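Local coordinates for eukaryotic initiation factor 4F subunit p150 (Saccharomyces cerevisiae, PDB 2VSO), which forms a scaffold in the cap-binding eIF4F complex, where translation machinery assembles on mRNA, and contacts poly(A)-binding protein to bring the mRNA ends close, at residues Thr213-Val218 against Ser263-Phe268; Asn255-Ala260 against Phe268-Ile273; Glu196-Leu201 against Val218-Thr223; Gln244-Leu249 against Glu275-Lys280. All coordinates share one frame; numbering follows the deposited sequence.

Contact 1 (Thr213-Val218 against Ser263-Phe268)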
loop_
_atom_site.group_PDB
_atom_site.type_symbol
_atom_site.label_atom_id
_atom_site.label_comp_id
_atom_site.label_asym_id
_atom_site.label_seq_id
_atom_site.Cartn_x
_atom_site.Cartn_y
_atom_site.Cartn_z
ATOM N N THR C 213 9.899 15.361 2.459
ATOM C CA THR C 213 9.449 16.718 2.742
ATOM C C THR C 213 8.687 17.320 1.568
ATOM O O THR C 213 7.603 17.877 1.744
ATOM C CB THR C 213 10.630 17.627 3.143
ATOM O OG1 THR C 213 11.040 17.300 4.474
ATOM C CG2 THR C 213 10.228 19.072 3.107
ATOM N N LEU C 214 9.266 17.193 0.377
ATOM C CA LEU C 214 8.652 17.644 -0.872
ATOM C C LEU C 214 7.321 16.955 -1.124
ATOM O O LEU C 214 6.355 17.576 -1.552
ATOM C CB LEU C 214 9.584 17.332 -2.035
ATOM C CG LEU C 214 10.833 18.184 -2.148
ATOM C CD1 LEU C 214 11.866 17.439 -2.954
ATOM C CD2 LEU C 214 10.469 19.523 -2.774
ATOM N N GLU C 215 7.305 15.651 -0.896
ATOM C CA GLU C 215 6.090 14.860 -0.932
ATOM C C GLU C 215 5.044 15.510 -0.034
ATOM O O GLU C 215 3.890 15.675 -0.413
ATOM C CB GLU C 215 6.396 13.458 -0.408
ATOM C CG GLU C 215 5.332 12.438 -0.701
ATOM C CD GLU C 215 5.447 11.891 -2.103
ATOM O OE1 GLU C 215 4.436 11.945 -2.838
ATOM O OE2 GLU C 215 6.549 11.419 -2.466
ATOM N N SER C 216 5.477 15.868 1.170
ATOM C CA SER C 216 4.612 16.415 2.199
ATOM C C SER C 216 3.983 17.735 1.770
ATOM O O SER C 216 2.784 17.932 1.951
ATOM C CB SER C 216 5.407 16.608 3.490
ATOM O OG SER C 216 4.660 17.307 4.471
ATOM N N VAL C 217 4.798 18.626 1.203
ATOM C CA VAL C 217 4.348 19.938 0.747
ATOM C C VAL C 217 3.291 19.843 -0.339
ATOM O O VAL C 217 2.266 20.522 -0.270
ATOM C CB VAL C 217 5.508 20.799 0.213
ATOM C CG1 VAL C 217 5.186 22.259 0.397
ATOM C CG2 VAL C 217 6.773 20.486 0.963
ATOM N N VAL C 218 3.554 19.009 -1.344
ATOM C CA VAL C 218 2.617 18.786 -2.437
ATOM C C VAL C 218 1.280 18.323 -1.894
ATOM O O VAL C 218 0.249 18.939 -2.162
ATOM C CB VAL C 218 3.162 17.773 -3.489
ATOM C CG1 VAL C 218 2.060 17.324 -4.413
ATOM C CG2 VAL C 218 4.306 18.386 -4.291
ATOM N N SER C 263 14.162 12.965 -8.228
ATOM C CA SER C 263 13.546 11.920 -9.017
ATOM C C SER C 263 12.511 12.525 -9.948
ATOM O O SER C 263 11.876 13.516 -9.620
ATOM C CB SER C 263 12.897 10.877 -8.102
ATOM O OG SER C 263 11.587 11.261 -7.736
ATOM N N SER C 264 12.354 11.926 -11.120
ATOM C CA SER C 264 11.374 12.384 -12.087
ATOM C C SER C 264 9.998 12.423 -11.453
ATOM O O SER C 264 9.206 13.305 -11.747
ATOM C CB SER C 264 11.348 11.454 -13.309
ATOM O OG SER C 264 12.473 11.662 -14.139
ATOM N N ARG C 265 9.716 11.442 -10.602
ATOM C CA ARG C 265 8.399 11.290 -9.996
ATOM C C ARG C 265 8.019 12.552 -9.226
ATOM O O ARG C 265 6.902 13.053 -9.366
ATOM C CB ARG C 265 8.396 10.074 -9.065
ATOM C CG ARG C 265 7.030 9.552 -8.695
ATOM C CD ARG C 265 7.155 8.344 -7.788
ATOM N NE ARG C 265 7.653 8.727 -6.476
ATOM C CZ ARG C 265 6.876 9.123 -5.474
ATOM N NH1 ARG C 265 5.555 9.170 -5.632
ATOM N NH2 ARG C 265 7.427 9.466 -4.317
ATOM N N ILE C 266 8.962 13.060 -8.426
ATOM C CA ILE C 266 8.752 14.258 -7.616
ATOM C C ILE C 266 8.733 15.509 -8.480
ATOM O O ILE C 266 7.982 16.446 -8.212
ATOM C CB ILE C 266 9.833 14.434 -6.515
ATOM C CG1 ILE C 266 10.098 13.126 -5.785
ATOM C CG2 ILE C 266 9.385 15.455 -5.505
ATOM C CD1 ILE C 266 9.044 12.781 -4.775
ATOM N N LYS C 267 9.575 15.531 -9.508
ATOM C CA LYS C 267 9.632 16.655 -10.434
ATOM C C LYS C 267 8.304 16.798 -11.152
ATOM O O LYS C 267 7.898 17.900 -11.494
ATOM C CB LYS C 267 10.747 16.481 -11.459
ATOM C CG LYS C 267 10.947 17.713 -12.333
ATOM C CD LYS C 267 11.815 17.423 -13.545
ATOM C CE LYS C 267 11.136 16.432 -14.481
ATOM N NZ LYS C 267 12.071 15.892 -15.511
ATOM N N PHE C 268 7.628 15.673 -11.372
ATOM C CA PHE C 268 6.322 15.686 -12.008
ATOM C C PHE C 268 5.266 16.219 -11.058
ATOM O O PHE C 268 4.350 16.902 -11.487
ATOM C CB PHE C 268 5.911 14.292 -12.519
ATOM C CG PHE C 268 6.626 13.864 -13.776
ATOM C CD1 PHE C 268 6.911 12.528 -14.002
ATOM C CD2 PHE C 268 7.025 14.798 -14.716
ATOM C CE1 PHE C 268 7.573 12.139 -15.145
ATOM C CE2 PHE C 268 7.696 14.407 -15.857
ATOM C CZ PHE C 268 7.964 13.076 -16.071
#
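Arg-265 and Ile-266, in the first turn of helix 264-278, reach across to Glu-215 and Leu-214 of helix 211-228. Ser-263 sits at the N-cap, where its OG accepts from Ile-266 N at 3.3 Å and so closes off the first turn. Arg-265 makes the polar link. Its NH2 donates to Glu-215 OE2 at 2.8 Å in a salt bridge that is markedly bent, with 138° at the hydrogen. OE2 is used on its syn side, and the carboxylate and guanidinium planes are nearly parallel, 12° apart, with the oxygen at the guanidinium edge, tilted somewhat out of its plane. Both chains start with CG anti to the backbone N and then bend, at chi2 in Glu-215 and at chi3 in Arg-265, which brings the charged ends together. Ile-266 supplies the apolar half: its CG2 lies 4.0 Å from Leu-214 CB, the two side chains crossing near a right angle, while its CD1 branch passes beside the carboxylate, 3.7 Å from Glu-215 OE2. Further on, Phe-268 faces another protein chain, where it meets a basic side chain in a cation-pi contact. The two segments run roughly parallel, 26° apart, their axes 10.6 Å apart at closest approach. Helix 211-228 is backed by helices 163-185 and 191-206, against which Thr-213 and Ser-216 pack, whereas helix 264-278 has the partner protein beside it.

Contact 2 (Asn255-Ala260 against Phe268-Ile273)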
loop_
_atom_site.group_PDB
_atom_site.type_symbol
_atom_site.label_atom_id
_atom_site.label_comp_id
_atom_site.label_asym_id
_atom_site.label_seq_id
_atom_site.Cartn_x
_atom_site.Cartn_y
_atom_site.Cartn_z
ATOM N N ASN C 255 12.481 27.034 -8.226
ATOM C CA ASN C 255 13.918 26.918 -8.060
ATOM C C ASN C 255 14.305 25.459 -7.953
ATOM O O ASN C 255 15.143 24.976 -8.709
ATOM C CB ASN C 255 14.373 27.674 -6.811
ATOM C CG ASN C 255 15.875 27.654 -6.633
ATOM O OD1 ASN C 255 16.608 27.183 -7.500
ATOM N ND2 ASN C 255 16.343 28.169 -5.502
ATOM N N ILE C 256 13.675 24.756 -7.018
ATOM C CA ILE C 256 13.965 23.345 -6.796
ATOM C C ILE C 256 13.845 22.511 -8.063
ATOM O O ILE C 256 14.674 21.643 -8.327
ATOM C CB ILE C 256 13.064 22.751 -5.718
ATOM C CG1 ILE C 256 13.638 23.068 -4.333
ATOM C CG2 ILE C 256 12.930 21.249 -5.917
ATOM C CD1 ILE C 256 12.645 22.927 -3.207
ATOM N N ILE C 257 12.807 22.773 -8.844
ATOM C CA ILE C 257 12.612 22.074 -10.104
ATOM C C ILE C 257 13.739 22.428 -11.062
ATOM O O ILE C 257 14.344 21.552 -11.673
ATOM C CB ILE C 257 11.275 22.464 -10.769
ATOM C CG1 ILE C 257 10.081 21.891 -10.003
ATOM C CG2 ILE C 257 11.253 21.995 -12.204
ATOM C CD1 ILE C 257 8.782 22.576 -10.339
ATOM N N GLN C 258 14.022 23.722 -11.173
ATOM C CA GLN C 258 14.958 24.230 -12.165
ATOM C C GLN C 258 16.417 24.182 -11.723
ATOM O O GLN C 258 17.251 24.847 -12.326
ATOM C CB GLN C 258 14.614 25.675 -12.534
ATOM C CG GLN C 258 13.184 25.908 -12.988
ATOM C CD GLN C 258 12.835 27.386 -13.037
ATOM O OE1 GLN C 258 13.719 28.245 -13.000
ATOM N NE2 GLN C 258 11.543 27.689 -13.119
ATOM N N THR C 259 16.735 23.434 -10.668
ATOM C CA THR C 259 18.131 23.319 -10.229
ATOM C C THR C 259 18.435 22.012 -9.509
ATOM O O THR C 259 19.327 21.269 -9.912
ATOM C CB THR C 259 18.590 24.490 -9.314
ATOM O OG1 THR C 259 17.767 24.553 -8.143
ATOM C CG2 THR C 259 18.549 25.825 -10.048
ATOM N N ALA C 260 17.706 21.742 -8.431
ATOM C CA ALA C 260 17.959 20.557 -7.618
ATOM C C ALA C 260 17.860 19.272 -8.429
ATOM O O ALA C 260 17.202 19.227 -9.467
ATOM C CB ALA C 260 17.011 20.513 -6.437
ATOM N N PHE C 268 7.628 15.673 -11.372
ATOM C CA PHE C 268 6.322 15.686 -12.008
ATOM C C PHE C 268 5.266 16.219 -11.058
ATOM O O PHE C 268 4.350 16.902 -11.487
ATOM C CB PHE C 268 5.911 14.292 -12.519
ATOM C CG PHE C 268 6.626 13.864 -13.776
ATOM C CD1 PHE C 268 6.911 12.528 -14.002
ATOM C CD2 PHE C 268 7.025 14.798 -14.716
ATOM C CE1 PHE C 268 7.573 12.139 -15.145
ATOM C CE2 PHE C 268 7.696 14.407 -15.857
ATOM C CZ PHE C 268 7.964 13.076 -16.071
ATOM N N LYS C 269 5.386 15.886 -9.775
ATOM C CA LYS C 269 4.454 16.379 -8.754
ATOM C C LYS C 269 4.525 17.898 -8.601
ATOM O O LYS C 269 3.504 18.574 -8.556
ATOM C CB LYS C 269 4.713 15.706 -7.402
ATOM C CG LYS C 269 4.193 14.276 -7.310
ATOM C CD LYS C 269 4.726 13.554 -6.067
ATOM C CE LYS C 269 3.856 12.359 -5.725
ATOM N NZ LYS C 269 3.615 11.490 -6.907
ATOM N N LEU C 270 5.744 18.420 -8.536
ATOM C CA LEU C 270 5.967 19.848 -8.427
ATOM C C LEU C 270 5.453 20.632 -9.628
ATOM O O LEU C 270 4.867 21.692 -9.483
ATOM C CB LEU C 270 7.454 20.129 -8.222
ATOM C CG LEU C 270 8.107 19.380 -7.064
ATOM C CD1 LEU C 270 9.615 19.554 -7.094
ATOM C CD2 LEU C 270 7.538 19.869 -5.746
ATOM N N ILE C 271 5.698 20.116 -10.823
ATOM C CA ILE C 271 5.273 20.789 -12.041
ATOM C C ILE C 271 3.744 20.813 -12.123
ATOM O O ILE C 271 3.149 21.727 -12.701
ATOM C CB ILE C 271 5.918 20.138 -13.285
ATOM C CG1 ILE C 271 7.379 20.564 -13.389
ATOM C CG2 ILE C 271 5.190 20.523 -14.556
ATOM C CD1 ILE C 271 8.219 19.614 -14.194
ATOM N N ASP C 272 3.117 19.828 -11.494
ATOM C CA ASP C 272 1.663 19.720 -11.501
ATOM C C ASP C 272 0.904 20.605 -10.507
ATOM O O ASP C 272 -0.170 21.085 -10.858
ATOM C CB ASP C 272 1.225 18.262 -11.395
ATOM C CG ASP C 272 1.552 17.468 -12.654
ATOM O OD1 ASP C 272 2.222 18.030 -13.548
ATOM O OD2 ASP C 272 1.140 16.292 -12.752
ATOM N N ILE C 273 1.426 20.830 -9.290
ATOM C CA ILE C 273 0.797 21.850 -8.422
ATOM C C ILE C 273 1.053 23.256 -8.938
ATOM O O ILE C 273 0.207 24.128 -8.784
ATOM C CB ILE C 273 1.177 21.797 -6.903
ATOM C CG1 ILE C 273 2.438 20.979 -6.669
ATOM C CG2 ILE C 273 -0.008 21.337 -6.035
ATOM C CD1 ILE C 273 3.678 21.818 -6.609
#
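The turn end of the helical hairpin made by helices 242-257 and 264-278 is closed by Ile-257 and Leu-270, two aliphatic side chains that lie side by side, pointing opposite ways. Ile-257 CD1 comes to 3.5 Å from Leu-270 CB, and one bond further back its CG1 lies 3.8 Å from Leu-270 CD1, making this a contact along the length of both chains. The same CD1 also touches Ile-271 CG1 at 3.9 Å, so the end of Ile-257 is lodged between two consecutive residues of the facing helix. Ile-257 gets there by holding CG1 anti to its carbonyl carbon (chi1 -71°). Such apolar seams between successive, roughly antiparallel helices are the building principle of the HEAT-like alpha-solenoid to which MIF4G domains belong, and no hydrogen bond crosses this one. Ile-256 adds a smaller touch through its short branch, CG2, which meets Leu-270 CD1 at 3.9 Å with the side chains about perpendicular. Leu-270 thereby receives both isoleucines, and it also packs on Val-218 of helix 211-228 and on Ile-262 in the connecting loop. Asp-272, on the same helix, forms a salt bridge to a basic side chain of another protein chain.

Contact 3 (Glu196-Leu201 against Val218-Thr223)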
loop_
_atom_site.group_PDB
_atom_site.type_symbol
_atom_site.label_atom_id
_atom_site.label_comp_id
_atom_site.label_asym_id
_atom_site.label_seq_id
_atom_site.Cartn_x
_atom_site.Cartn_y
_atom_site.Cartn_z
ATOM N N GLU C 196 2.386 28.723 10.195
ATOM C CA GLU C 196 3.531 28.287 10.963
ATOM C C GLU C 196 3.996 27.000 10.336
ATOM O O GLU C 196 5.181 26.697 10.314
ATOM C CB GLU C 196 3.139 28.095 12.426
ATOM C CG GLU C 196 4.271 28.281 13.424
ATOM C CD GLU C 196 3.805 28.084 14.849
ATOM O OE1 GLU C 196 4.392 27.249 15.573
ATOM O OE2 GLU C 196 2.829 28.753 15.233
ATOM N N CYS C 197 3.038 26.267 9.790
ATOM C CA CYS C 197 3.299 25.002 9.105
ATOM C C CYS C 197 4.078 25.180 7.801
ATOM O O CYS C 197 5.167 24.621 7.641
ATOM C CB CYS C 197 1.989 24.297 8.820
ATOM S SG CYS C 197 2.107 22.557 8.973
ATOM N N PHE C 198 3.520 25.962 6.880
ATOM C CA PHE C 198 4.223 26.321 5.651
ATOM C C PHE C 198 5.555 26.992 5.958
ATOM O O PHE C 198 6.539 26.793 5.255
ATOM C CB PHE C 198 3.363 27.236 4.777
ATOM C CG PHE C 198 2.287 26.507 3.997
ATOM C CD1 PHE C 198 0.949 26.808 4.189
ATOM C CD2 PHE C 198 2.619 25.531 3.065
ATOM C CE1 PHE C 198 -0.033 26.149 3.477
ATOM C CE2 PHE C 198 1.636 24.860 2.344
ATOM C CZ PHE C 198 0.310 25.174 2.547
ATOM N N ARG C 199 5.575 27.784 7.022
ATOM C CA ARG C 199 6.775 28.462 7.481
ATOM C C ARG C 199 7.888 27.456 7.776
ATOM O O ARG C 199 9.042 27.663 7.418
ATOM C CB ARG C 199 6.438 29.257 8.737
ATOM C CG ARG C 199 7.290 30.486 9.000
ATOM C CD ARG C 199 6.799 31.188 10.274
ATOM N NE ARG C 199 7.667 32.284 10.693
ATOM C CZ ARG C 199 7.543 33.536 10.266
ATOM N NH1 ARG C 199 6.586 33.852 9.404
ATOM N NH2 ARG C 199 8.377 34.471 10.700
ATOM N N ARG C 200 7.525 26.357 8.426
ATOM C CA ARG C 200 8.477 25.315 8.790
ATOM C C ARG C 200 8.956 24.538 7.580
ATOM O O ARG C 200 10.138 24.204 7.485
ATOM C CB ARG C 200 7.839 24.359 9.803
ATOM C CG ARG C 200 8.635 23.095 10.086
ATOM C CD ARG C 200 9.945 23.376 10.809
ATOM N NE ARG C 200 10.833 22.213 10.778
ATOM C CZ ARG C 200 12.110 22.232 11.151
ATOM N NH1 ARG C 200 12.663 23.357 11.590
ATOM N NH2 ARG C 200 12.834 21.125 11.083
ATOM N N LEU C 201 8.026 24.250 6.666
ATOM C CA LEU C 201 8.309 23.485 5.443
ATOM C C LEU C 201 9.160 24.280 4.467
ATOM O O LEU C 201 10.073 23.739 3.857
ATOM C CB LEU C 201 7.014 23.038 4.763
ATOM C CG LEU C 201 6.165 22.027 5.529
ATOM C CD1 LEU C 201 4.787 21.968 4.939
ATOM C CD2 LEU C 201 6.814 20.646 5.577
ATOM N N VAL C 218 3.554 19.009 -1.344
ATOM C CA VAL C 218 2.617 18.786 -2.437
ATOM C C VAL C 218 1.280 18.323 -1.894
ATOM O O VAL C 218 0.249 18.939 -2.162
ATOM C CB VAL C 218 3.162 17.773 -3.489
ATOM C CG1 VAL C 218 2.060 17.324 -4.413
ATOM C CG2 VAL C 218 4.306 18.386 -4.291
ATOM N N GLU C 219 1.295 17.249 -1.117
ATOM C CA GLU C 219 0.065 16.735 -0.537
ATOM C C GLU C 219 -0.682 17.789 0.273
ATOM O O GLU C 219 -1.911 17.854 0.214
ATOM C CB GLU C 219 0.329 15.495 0.301
ATOM C CG GLU C 219 0.850 14.318 -0.493
ATOM C CD GLU C 219 1.337 13.188 0.401
ATOM O OE1 GLU C 219 1.373 13.381 1.634
ATOM O OE2 GLU C 219 1.685 12.111 -0.125
ATOM N N LEU C 220 0.056 18.620 1.012
ATOM C CA LEU C 220 -0.552 19.707 1.769
ATOM C C LEU C 220 -1.169 20.762 0.853
ATOM O O LEU C 220 -2.322 21.136 1.000
ATOM C CB LEU C 220 0.479 20.337 2.692
ATOM C CG LEU C 220 -0.037 21.387 3.685
ATOM C CD1 LEU C 220 -1.064 20.796 4.658
ATOM C CD2 LEU C 220 1.128 21.966 4.432
ATOM N N LEU C 221 -0.400 21.226 -0.117
ATOM C CA LEU C 221 -0.929 22.138 -1.115
ATOM C C LEU C 221 -2.124 21.568 -1.896
ATOM O O LEU C 221 -3.018 22.305 -2.310
ATOM C CB LEU C 221 0.176 22.550 -2.070
ATOM C CG LEU C 221 1.189 23.481 -1.438
ATOM C CD1 LEU C 221 2.464 23.471 -2.250
ATOM C CD2 LEU C 221 0.599 24.867 -1.338
ATOM N N ASN C 222 -2.147 20.261 -2.116
ATOM C CA ASN C 222 -3.303 19.680 -2.778
ATOM C C ASN C 222 -4.525 19.650 -1.874
ATOM O O ASN C 222 -5.643 19.875 -2.320
ATOM C CB ASN C 222 -2.990 18.294 -3.347
ATOM C CG ASN C 222 -2.363 18.365 -4.727
ATOM O OD1 ASN C 222 -2.940 18.930 -5.658
ATOM N ND2 ASN C 222 -1.176 17.796 -4.865
ATOM N N THR C 223 -4.296 19.394 -0.593
ATOM C CA THR C 223 -5.365 19.357 0.391
ATOM C C THR C 223 -5.933 20.739 0.739
ATOM O O THR C 223 -7.137 20.897 0.891
ATOM C CB THR C 223 -4.892 18.669 1.687
ATOM O OG1 THR C 223 -4.560 17.309 1.403
ATOM C CG2 THR C 223 -5.988 18.697 2.767
#
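Phe-198 carries most of helix 191-206's side of this buried contact, pushing the far part of its ring between Leu-220 and Leu-221 of helix 211-228. The chi1 of -78° places CG anti to the carbonyl carbon, and although the side chain does not set out straight at the other helix, the ring ends there. Leu-220 CD2 lies over one ring face in a CH-pi contact, 4.0 Å from the centroid of the Phe-198 ring and 29° off its normal; its nearest ring atom is Phe-198 CE2 at 3.6 Å. Leu-221 comes in obliquely, with CD2 at 3.8 Å from Phe-198 CE2, so neighbouring leucines share one ring corner. An alanine here in place of the phenylalanine would remove the surface on which Leu-220 CD2 rests, and would probably leave a gap between the helices with both leucines freer to turn. The two helices are consecutive in the chain and run antiparallel, 152° between their directions, as expected in the stacked helix pairs of a HEAT-like MIF4G domain. Their axes stand 12.1 Å apart, a spacing bridged by large side chains and not by close backbones. One turn on, Leu-201 CD1 meets Leu-220 CD2 at 3.7 Å, so the CD2 methyl of Leu-220 touches both Phe-198 and Leu-201. The seam continues into a third helix, 242-257: Leu-245 and Leu-249 pack on Phe-198, and Leu-246 on Leu-221. Phe-228 adds a second ring beside Phe-198, set at an incline to it.

Contact 4 (Gln244-Leu249 against Glu275-Lys280)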
loop_
_atom_site.group_PDB
_atom_site.type_symbol
_atom_site.label_atom_id
_atom_site.label_comp_id
_atom_site.label_asym_id
_atom_site.label_seq_id
_atom_site.Cartn_x
_atom_site.Cartn_y
_atom_site.Cartn_z
ATOM N N GLN C 244 0.215 35.618 -0.679
ATOM C CA GLN C 244 1.588 36.106 -0.737
ATOM C C GLN C 244 2.592 35.105 -0.179
ATOM O O GLN C 244 3.772 35.158 -0.512
ATOM C CB GLN C 244 1.721 37.422 0.029
ATOM C CG GLN C 244 0.827 38.541 -0.456
ATOM C CD GLN C 244 0.684 39.643 0.575
ATOM O OE1 GLN C 244 0.772 39.400 1.781
ATOM N NE2 GLN C 244 0.462 40.861 0.108
ATOM N N LEU C 245 2.131 34.215 0.690
ATOM C CA LEU C 245 3.004 33.192 1.249
ATOM C C LEU C 245 3.184 32.067 0.234
ATOM O O LEU C 245 4.269 31.503 0.095
ATOM C CB LEU C 245 2.434 32.641 2.555
ATOM C CG LEU C 245 3.317 31.575 3.208
ATOM C CD1 LEU C 245 4.471 32.219 3.953
ATOM C CD2 LEU C 245 2.520 30.643 4.115
ATOM N N LEU C 246 2.105 31.743 -0.472
ATOM C CA LEU C 246 2.160 30.779 -1.561
ATOM C C LEU C 246 3.059 31.292 -2.683
ATOM O O LEU C 246 3.792 30.523 -3.297
ATOM C CB LEU C 246 0.758 30.457 -2.070
ATOM C CG LEU C 246 -0.099 29.630 -1.113
ATOM C CD1 LEU C 246 -1.405 29.215 -1.763
ATOM C CD2 LEU C 246 0.659 28.418 -0.602
ATOM N N ASP C 247 3.018 32.593 -2.932
ATOM C CA ASP C 247 3.923 33.204 -3.899
ATOM C C ASP C 247 5.379 32.842 -3.587
ATOM O O ASP C 247 6.082 32.314 -4.437
ATOM C CB ASP C 247 3.730 34.720 -3.933
ATOM C CG ASP C 247 2.393 35.130 -4.543
ATOM O OD1 ASP C 247 1.792 34.305 -5.268
ATOM O OD2 ASP C 247 1.948 36.280 -4.306
ATOM N N SER C 248 5.817 33.112 -2.362
ATOM C CA SER C 248 7.168 32.777 -1.915
ATOM C C SER C 248 7.445 31.287 -2.055
ATOM O O SER C 248 8.498 30.879 -2.547
ATOM C CB SER C 248 7.372 33.168 -0.445
ATOM O OG SER C 248 7.034 34.519 -0.191
ATOM N N LEU C 249 6.493 30.482 -1.599
ATOM C CA LEU C 249 6.643 29.035 -1.565
ATOM C C LEU C 249 6.795 28.411 -2.963
ATOM O O LEU C 249 7.625 27.524 -3.177
ATOM C CB LEU C 249 5.450 28.425 -0.827
ATOM C CG LEU C 249 5.283 26.909 -0.790
ATOM C CD1 LEU C 249 6.567 26.218 -0.362
ATOM C CD2 LEU C 249 4.132 26.541 0.118
ATOM N N GLU C 275 1.187 24.163 -12.041
ATOM C CA GLU C 275 0.237 24.425 -13.113
ATOM C C GLU C 275 -1.159 24.504 -12.547
ATOM O O GLU C 275 -1.989 25.264 -13.032
ATOM C CB GLU C 275 0.286 23.346 -14.203
ATOM C CG GLU C 275 -0.883 23.446 -15.186
ATOM C CD GLU C 275 -0.913 22.340 -16.226
ATOM O OE1 GLU C 275 -1.714 22.442 -17.185
ATOM O OE2 GLU C 275 -0.140 21.372 -16.088
ATOM N N LEU C 276 -1.416 23.702 -11.520
ATOM C CA LEU C 276 -2.721 23.693 -10.877
ATOM C C LEU C 276 -3.043 25.024 -10.195
ATOM O O LEU C 276 -4.163 25.494 -10.278
ATOM C CB LEU C 276 -2.843 22.543 -9.883
ATOM C CG LEU C 276 -4.207 22.456 -9.191
ATOM C CD1 LEU C 276 -5.313 22.418 -10.214
ATOM C CD2 LEU C 276 -4.282 21.253 -8.291
ATOM N N ARG C 277 -2.064 25.628 -9.529
ATOM C CA ARG C 277 -2.292 26.890 -8.846
ATOM C C ARG C 277 -2.239 28.060 -9.821
ATOM O O ARG C 277 -3.092 28.935 -9.794
ATOM C CB ARG C 277 -1.316 27.093 -7.666
ATOM C CG ARG C 277 -0.972 28.549 -7.419
ATOM C CD ARG C 277 -0.899 28.899 -5.937
ATOM N NE ARG C 277 -1.093 30.328 -5.667
ATOM C CZ ARG C 277 -0.107 31.206 -5.520
ATOM N NH1 ARG C 277 1.154 30.817 -5.633
ATOM N NH2 ARG C 277 -0.380 32.479 -5.268
ATOM N N HIS C 278 -1.251 28.050 -10.702
ATOM C CA HIS C 278 -1.012 29.178 -11.586
ATOM C C HIS C 278 -1.896 29.217 -12.839
ATOM O O HIS C 278 -2.485 30.248 -13.148
ATOM C CB HIS C 278 0.463 29.225 -11.982
ATOM C CG HIS C 278 0.814 30.394 -12.842
ATOM N ND1 HIS C 278 0.926 30.302 -14.210
ATOM C CD2 HIS C 278 1.057 31.686 -12.530
ATOM C CE1 HIS C 278 1.230 31.487 -14.704
ATOM N NE2 HIS C 278 1.313 32.347 -13.705
ATOM N N ASP C 279 -1.994 28.100 -13.553
ATOM C CA ASP C 279 -2.684 28.074 -14.838
ATOM C C ASP C 279 -4.144 27.661 -14.732
ATOM O O ASP C 279 -5.006 28.268 -15.352
ATOM C CB ASP C 279 -1.970 27.139 -15.817
ATOM C CG ASP C 279 -0.555 27.579 -16.124
ATOM O OD1 ASP C 279 0.338 26.704 -16.175
ATOM O OD2 ASP C 279 -0.334 28.796 -16.314
ATOM N N LYS C 280 -4.410 26.610 -13.967
ATOM C CA LYS C 280 -5.751 26.045 -13.870
ATOM C C LYS C 280 -6.552 26.697 -12.742
ATOM O O LYS C 280 -7.769 26.556 -12.660
ATOM C CB LYS C 280 -5.681 24.526 -13.681
ATOM C CG LYS C 280 -5.195 23.754 -14.903
ATOM C CD LYS C 280 -6.043 24.076 -16.133
ATOM C CE LYS C 280 -5.555 23.343 -17.382
ATOM N NZ LYS C 280 -5.838 21.879 -17.337
#
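A salt bridge between Arg-277 and Asp-247 ties helix 264-278 to helix 242-257. Arg-277 NH2 donates to Asp-247 OD1 at 2.8 Å, nearly straight at 170°. Asp-247 holds CG anti to its carbonyl carbon (chi1 -70°), which brings OD1 to the arginine. The acceptor lies in the plane of the guanidinium, yet the donor stands above the carboxylate plane, the two flat groups being turned 32° from each other. This is a one-point grip by NH2. Glu-229 offers NH2 a second, long and weak ion pair. Over one face of the guanidinium sits Leu-246, whose CB is 3.6 Å from Arg-277 CZ, above the centre of the group, while Leu-246 CD1 lies 4.1 Å from Arg-277 NE. The arginine packs on Trp-282 as well. A methionine in place of Arg-277 would have no N-H to offer, and would probably leave the Asp-247 carboxylate without its cationic mate. Leu-246 also packs against Leu-221 and Phe-228 of helix 211-228, so the polar link lies at the margin of an apolar core. An ion pair flanking such a core, between consecutive helices, fits the helical-hairpin architecture of the HEAT-like MIF4G domain.

Overall arrangement
All four contacts lie on one side of the chain's centre, in the last four helices of the all-helical MIF4G domain. Along the chain, contact 3 joins helices 191-206 and 211-228 and closes before contacts 2 and 4 open. Those two join helices 242-257 and 264-278, near the turn and farther from it, with centres about 12 Å apart. Contact 1 bridges the successive pairs, sharing helix 211-228 with contact 3 and helix 264-278 with the others; its centre is about 8 Å from that of contact 2. Val-218 and Leu-270 link contacts 1, 2 and 3. The result is two stacked helical hairpins, whose last helix, 264-278, meets another protein chain, consistent with the eIF4A-binding role of this middle domain.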